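Local structure of methionine-R-sulfoxide reductase (Neisseria meningitidis, 3MMH) at the interface of chains A and B. The protein reduces free methionine-R-sulfoxide back to methionine, acting as a reductase built on a GAF domain that binds the oxidised amino acid as its substrate. Residues are numbered along the deposited sequence; one frame, centred on the assembly and turned at random. Chains: chain A/B, Methionine-R-sulfoxide reductase.

Contact 1: the interface of chains A and B. Residues chain A 66, 69, 71-74; chain B 38, 41.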
ATOM      1  N   LEU A  66      -1.335 -10.676  -1.678  1.00  9.30           N
ATOM      2  CA  LEU A  66      -1.397  -9.271  -1.843  1.00  9.91           C
ATOM      3  C   LEU A  66      -0.418  -8.565  -0.956  1.00  9.31           C
ATOM      4  O   LEU A  66      -0.311  -8.857   0.235  1.00  9.99           O
ATOM      5  CB  LEU A  66      -2.825  -8.787  -1.533  1.00 10.76           C
ATOM      6  CG  LEU A  66      -3.157  -7.293  -1.743  1.00 11.02           C
ATOM      7  CD1 LEU A  66      -2.952  -6.911  -3.192  1.00 11.53           C
ATOM      8  CD2 LEU A  66      -4.633  -7.155  -1.241  1.00 13.66           C
ATOM      9  N   PHE A  69      -0.147  -1.772  -2.467  1.00  7.91           N
ATOM     10  CA  PHE A  69      -0.799  -1.352  -3.689  1.00  7.95           C
ATOM     11  C   PHE A  69      -1.552  -0.054  -3.456  1.00  7.44           C
ATOM     12  O   PHE A  69      -1.858   0.290  -2.307  1.00  8.54           O
ATOM     13  CB  PHE A  69      -1.751  -2.410  -4.206  1.00  8.34           C
ATOM     14  CG  PHE A  69      -3.038  -2.585  -3.345  1.00  7.87           C
ATOM     15  CD1 PHE A  69      -3.050  -3.404  -2.264  1.00  8.55           C
ATOM     16  CD2 PHE A  69      -4.152  -1.867  -3.705  1.00  8.53           C
ATOM     17  CE1 PHE A  69      -4.221  -3.555  -1.532  1.00  9.15           C
ATOM     18  CE2 PHE A  69      -5.349  -2.036  -2.957  1.00 10.14           C
ATOM     19  CZ  PHE A  69      -5.351  -2.882  -1.902  1.00  9.44           C
ATOM     20  N   GLY A  71      -5.148   1.929  -5.121  1.00  8.84           N
ATOM     21  CA  GLY A  71      -6.369   1.643  -5.821  1.00  9.07           C
ATOM     22  C   GLY A  71      -7.366   0.894  -4.921  1.00  9.88           C
ATOM     23  O   GLY A  71      -7.107   0.730  -3.704  1.00  9.77           O
ATOM     24  N   PRO A  72      -8.511   0.453  -5.434  1.00  9.56           N
ATOM     25  CA  PRO A  72      -9.534  -0.198  -4.616  0.50  9.48           C
ATOM     26  C   PRO A  72      -9.098  -1.566  -4.082  1.00  9.55           C
ATOM     27  O   PRO A  72      -8.205  -2.207  -4.633  1.00 10.36           O
ATOM     28  CB  PRO A  72     -10.740  -0.270  -5.554  0.50 10.83           C
ATOM     29  CG  PRO A  72     -10.108  -0.311  -6.919  0.50  9.72           C
ATOM     30  CD  PRO A  72      -8.947   0.638  -6.826  0.50 10.34           C
ATOM     31  N   LEU A  73      -9.961  -2.139  -3.253  1.00 10.73           N
ATOM     32  CA  LEU A  73      -9.459  -3.319  -2.421  0.50 12.43           C
ATOM     33  C   LEU A  73      -9.446  -4.375  -3.505  1.00 11.81           C
ATOM     34  O   LEU A  73     -10.083  -4.314  -4.559  1.00 12.61           O
ATOM     35  CB  LEU A  73     -10.442  -3.663  -1.301  0.50 18.12           C
ATOM     36  CG  LEU A  73     -11.838  -4.089  -1.757  0.50 19.35           C
ATOM     37  CD1 LEU A  73     -11.874  -5.584  -2.032  0.50 22.20           C
ATOM     38  CD2 LEU A  73     -12.888  -3.700  -0.729  0.50 20.41           C
ATOM     39  N   ALA A  74      -8.667  -5.396  -3.197  1.00 11.91           N
ATOM     40  CA  ALA A  74      -8.318  -6.451  -4.112  1.00 12.17           C
ATOM     41  C   ALA A  74      -8.360  -7.799  -3.480  1.00 12.19           C
ATOM     42  O   ALA A  74      -8.377  -7.960  -2.252  1.00 12.48           O
ATOM     43  CB  ALA A  74      -6.867  -6.231  -4.717  1.00 15.27           C
TER
ATOM     44  N   ASN B  38      -5.380  -3.870   2.243  1.00 10.07           N
ATOM     45  CA  ASN B  38      -6.834  -3.765   1.914  1.00  9.71           C
ATOM     46  C   ASN B  38      -7.559  -2.828   2.853  1.00  9.75           C
ATOM     47  O   ASN B  38      -8.397  -2.025   2.479  1.00 10.34           O
ATOM     48  CB  ASN B  38      -7.532  -5.124   1.922  1.00 10.85           C
ATOM     49  CG  ASN B  38      -7.528  -5.772   0.571  1.00 10.92           C
ATOM     50  OD1 ASN B  38      -7.458  -5.105  -0.424  1.00 14.79           O
ATOM     51  ND2 ASN B  38      -7.717  -7.052   0.540  1.00  8.78           N
ATOM     52  N   ALA B  41      -6.884   0.618   1.547  1.00  8.78           N
ATOM     53  CA  ALA B  41      -7.685   0.776   0.343  1.00  9.25           C
ATOM     54  C   ALA B  41      -9.117   1.104   0.638  1.00  9.73           C
ATOM     55  O   ALA B  41      -9.728   1.995  -0.015  1.00 10.29           O
ATOM     56  CB  ALA B  41      -7.620  -0.480  -0.525  1.00 10.34           C
TER
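B:Asn38, on helix 32-47 of one GAF-domain subunit, pushes its amide against the backbone of A:Ala74 in the other and binds it at two points. Its carbonyl OD1 accepts from A:Ala74 N at 3.0 Å, and its ND2 donates to A:Ala74 O, also at 3.0 Å. Both bonds are nearly straight, but their approaches differ: the ND2 donor lies in the plane of the A:Ala74 carbonyl, whereas the A:Ala74 N stands tilted by 25° from the plane of the OD1 carbonyl. Asparagine suits this place because one flat group offers an acceptor and a donor side by side, matching the backbone N-H and C=O of a single residue; the two bonds together fix the rotation of the amide.

Carbon flanks the amide on both sides. A:Leu66, from strand 63-67, crosses B:Asn38 at about a right angle and sets its CD2 methyl over the outer end of the amide, 3.6 Å from ND2. On the opposite side A:Leu73 CB lies over OD1, at 3.4 Å. The first torsion of A:Leu73 places CG between the backbone N and the carbonyl carbon (chi1 61°), which leaves CA and CB, and not the methyls, to meet B:Asn38.

A:Phe69 comes in with the far corner of its ring, CZ, 3.4 Å from B:Asn38 OD1; ring and amide planes stand 78° apart, so the two groups do not stack. The same corner touches B:Ala41 CB at 3.6 Å. Lying almost a helical turn after B:Asn38, B:Ala41 points its methyl into the bend of the 71-74 loop, reaching A:Gly71 O at 3.4 Å as well as A:Leu73 CA. A side chain this short lets the helix lie close to the loop backbone. A:Gly71 suits the bend because its backbone, with a positive phi and an extended psi, takes a conformation that residues with a side chain seldom adopt.

Contact 2: the interface of chains A and B. Residues chain A 25, 38, 41-42; chain B 66, 69, 73-74, 76.
Helices 11-27 and 32-47 of chain A meet strands 63-67 and 69-70 of chain B and the loop that follows them, through B:Leu73, B:Ala74 and B:Thr76. A:Asn38 again pairs with a backbone: OD1 accepts from B:Ala74 N at 3.1 Å and ND2 donates to B:Ala74 O at 3.0 Å. The second bond is somewhat bent, 147° at the hydrogen, and B:Ala74 O lies tilted from the amide plane of A:Asn38.

What sets this copy apart is B:Leu73. Its CG lies anti to the backbone N (chi1 162°), which carries CD1 directly over one face of the A:Asn38 amide, 3.5 Å from CG. B:Leu66 CD2 lies on the other side, over the outer end of the amide, 3.5 Å from ND2. The CD1 methyl of B:Leu73 continues to A:Val25, which it meets tip to tip, 3.7 Å from CG1, while A:Val42 lies alongside, pointing the same way as the leucine. Branched aliphatic side chains suit this groove between two helices: the valines present compact methyls, and leucine is long enough to enter from the loop.

B:Thr76 turns its methyl, rather than its hydroxyl, to the amide, with CG2 3.4 Å from A:Asn38 ND2. On the far flank, the ring of B:Phe69 stands steeply (76°) to the amide of A:Asn38, bringing CZ up to OD1, and rests its CZ and CE2 edge on the methyl of A:Ala41, with CZ 3.6 Å from CB. The patch holds the loop leading to B:Cys75, disulfide-bonded to B:Cys109, against the neighbouring subunit, and probably helps both to join the dimer and to steady that loop.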
ATOM      1  N   VAL A  25      14.702   6.681  -4.506  1.00 12.31           N
ATOM      2  CA  VAL A  25      13.882   6.537  -3.321  1.00 13.47           C
ATOM      3  C   VAL A  25      14.108   5.144  -2.686  1.00 13.36           C
ATOM      4  O   VAL A  25      14.331   5.066  -1.464  1.00 17.78           O
ATOM      5  CB  VAL A  25      12.406   6.735  -3.701  1.00 14.96           C
ATOM      6  CG1 VAL A  25      11.490   6.236  -2.659  1.00 18.47           C
ATOM      7  CG2 VAL A  25      12.064   8.196  -4.061  1.00 15.72           C
ATOM      8  N   ASN A  38       6.268   2.476  -1.342  1.00  7.82           N
ATOM      9  CA  ASN A  38       6.610   3.762  -1.955  1.00  8.05           C
ATOM     10  C   ASN A  38       6.656   3.629  -3.509  1.00  7.39           C
ATOM     11  O   ASN A  38       6.303   4.596  -4.193  1.00  8.09           O
ATOM     12  CB  ASN A  38       7.943   4.343  -1.438  1.00  8.76           C
ATOM     13  CG  ASN A  38       7.743   5.244  -0.239  1.00  8.53           C
ATOM     14  OD1 ASN A  38       6.539   5.725  -0.092  1.00 12.17           O
ATOM     15  ND2 ASN A  38       8.686   5.401   0.596  1.00  7.10           N
ATOM     16  N   ALA A  41       3.189   3.984  -4.667  1.00  7.73           N
ATOM     17  CA  ALA A  41       2.798   5.370  -4.557  1.00  8.08           C
ATOM     18  C   ALA A  41       3.298   6.239  -5.657  1.00  8.06           C
ATOM     19  O   ALA A  41       2.587   7.150  -6.147  1.00  8.68           O
ATOM     20  CB  ALA A  41       3.294   5.942  -3.194  1.00  9.08           C
ATOM     21  N   VAL A  42       4.564   6.067  -6.046  1.00  7.73           N
ATOM     22  CA  VAL A  42       5.138   6.870  -7.139  1.00  8.33           C
ATOM     23  C   VAL A  42       4.421   6.575  -8.470  1.00  8.19           C
ATOM     24  O   VAL A  42       4.039   7.498  -9.202  1.00  8.48           O
ATOM     25  CB  VAL A  42       6.628   6.720  -7.267  1.00  9.25           C
ATOM     26  CG1 VAL A  42       7.139   7.524  -8.456  1.00 10.86           C
ATOM     27  CG2 VAL A  42       7.339   7.199  -6.037  1.00 10.83           C
TER
ATOM     28  N   LEU B  66       7.596   2.219   7.429  1.00 10.30           N
ATOM     29  CA  LEU B  66       6.488   2.313   6.514  1.00 10.21           C
ATOM     30  C   LEU B  66       6.062   0.914   6.026  1.00 10.00           C
ATOM     31  O   LEU B  66       6.819   0.086   5.605  1.00 11.23           O
ATOM     32  CB  LEU B  66       6.924   3.197   5.332  1.00 10.76           C
ATOM     33  CG  LEU B  66       5.879   3.588   4.325  1.00  9.92           C
ATOM     34  CD1 LEU B  66       4.722   4.349   4.910  1.00 10.89           C
ATOM     35  CD2 LEU B  66       6.579   4.274   3.176  1.00 12.51           C
ATOM     36  N   PHE B  69      -0.006   1.714   2.484  1.00  8.08           N
ATOM     37  CA  PHE B  69      -0.660   2.996   2.534  1.00  9.01           C
ATOM     38  C   PHE B  69      -1.182   3.375   1.188  1.00  8.17           C
ATOM     39  O   PHE B  69      -0.745   2.811   0.163  1.00  8.79           O
ATOM     40  CB  PHE B  69       0.279   4.085   3.033  1.00  8.81           C
ATOM     41  CG  PHE B  69       1.391   4.452   2.050  1.00  7.67           C
ATOM     42  CD1 PHE B  69       2.561   3.758   1.995  1.00  8.79           C
ATOM     43  CD2 PHE B  69       1.203   5.516   1.193  1.00  8.88           C
ATOM     44  CE1 PHE B  69       3.590   4.130   1.119  1.00  8.50           C
ATOM     45  CE2 PHE B  69       2.221   5.893   0.307  1.00  8.47           C
ATOM     46  CZ  PHE B  69       3.370   5.191   0.314  1.00  8.72           C
ATOM     47  N   LEU B  73       4.084   9.344  -1.915  1.00  9.59           N
ATOM     48  CA  LEU B  73       5.305   8.889  -1.295  1.00 11.47           C
ATOM     49  C   LEU B  73       5.487   9.438   0.092  1.00 11.38           C
ATOM     50  O   LEU B  73       5.253  10.626   0.332  1.00 12.35           O
ATOM     51  CB  LEU B  73       6.490   9.409  -2.240  1.00 16.59           C
ATOM     52  CG  LEU B  73       7.857   9.508  -1.842  1.00 17.70           C
ATOM     53  CD1 LEU B  73       8.408   8.126  -2.142  1.00 22.95           C
ATOM     54  CD2 LEU B  73       8.746  10.434  -2.697  1.00 24.67           C
ATOM     55  N   ALA B  74       6.005   8.572   0.982  1.00 10.84           N
ATOM     56  CA  ALA B  74       6.186   8.914   2.365  1.00 11.62           C
ATOM     57  C   ALA B  74       7.565   8.609   2.885  1.00 11.09           C
ATOM     58  O   ALA B  74       8.302   7.821   2.325  1.00 11.89           O
ATOM     59  CB  ALA B  74       5.121   8.172   3.247  1.00 15.04           C
ATOM     60  N   THR B  76      10.157   6.664   5.123  1.00 12.10           N
ATOM     61  CA  THR B  76      10.179   5.252   5.470  1.00 11.76           C
ATOM     62  C   THR B  76      10.387   4.946   6.918  1.00 11.44           C
ATOM     63  O   THR B  76       9.999   3.869   7.319  1.00 13.21           O
ATOM     64  CB  THR B  76      11.102   4.429   4.565  1.00 11.48           C
ATOM     65  OG1 THR B  76      12.440   4.831   4.852  1.00 12.46           O
ATOM     66  CG2 THR B  76      10.800   4.565   3.103  1.00 12.66           C
TER

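Contact 1 and contact 2 are twins across the two-fold axis, the centres of their C-alpha atoms about 15 Å apart. Each subunit gives its helix 32-47 to one and its strands 63-67 and 69-70 with the following loop to the other, so the two chains grip each other reciprocally. The symmetry is not exact: residue 73 adopts different side-chain torsions and has more surface hidden by the partner in contact 2, where its methyl meets A:Val25 of helix 11-27. Such pairing suits a stable dimer, although the structure alone does not show that it persists in solution.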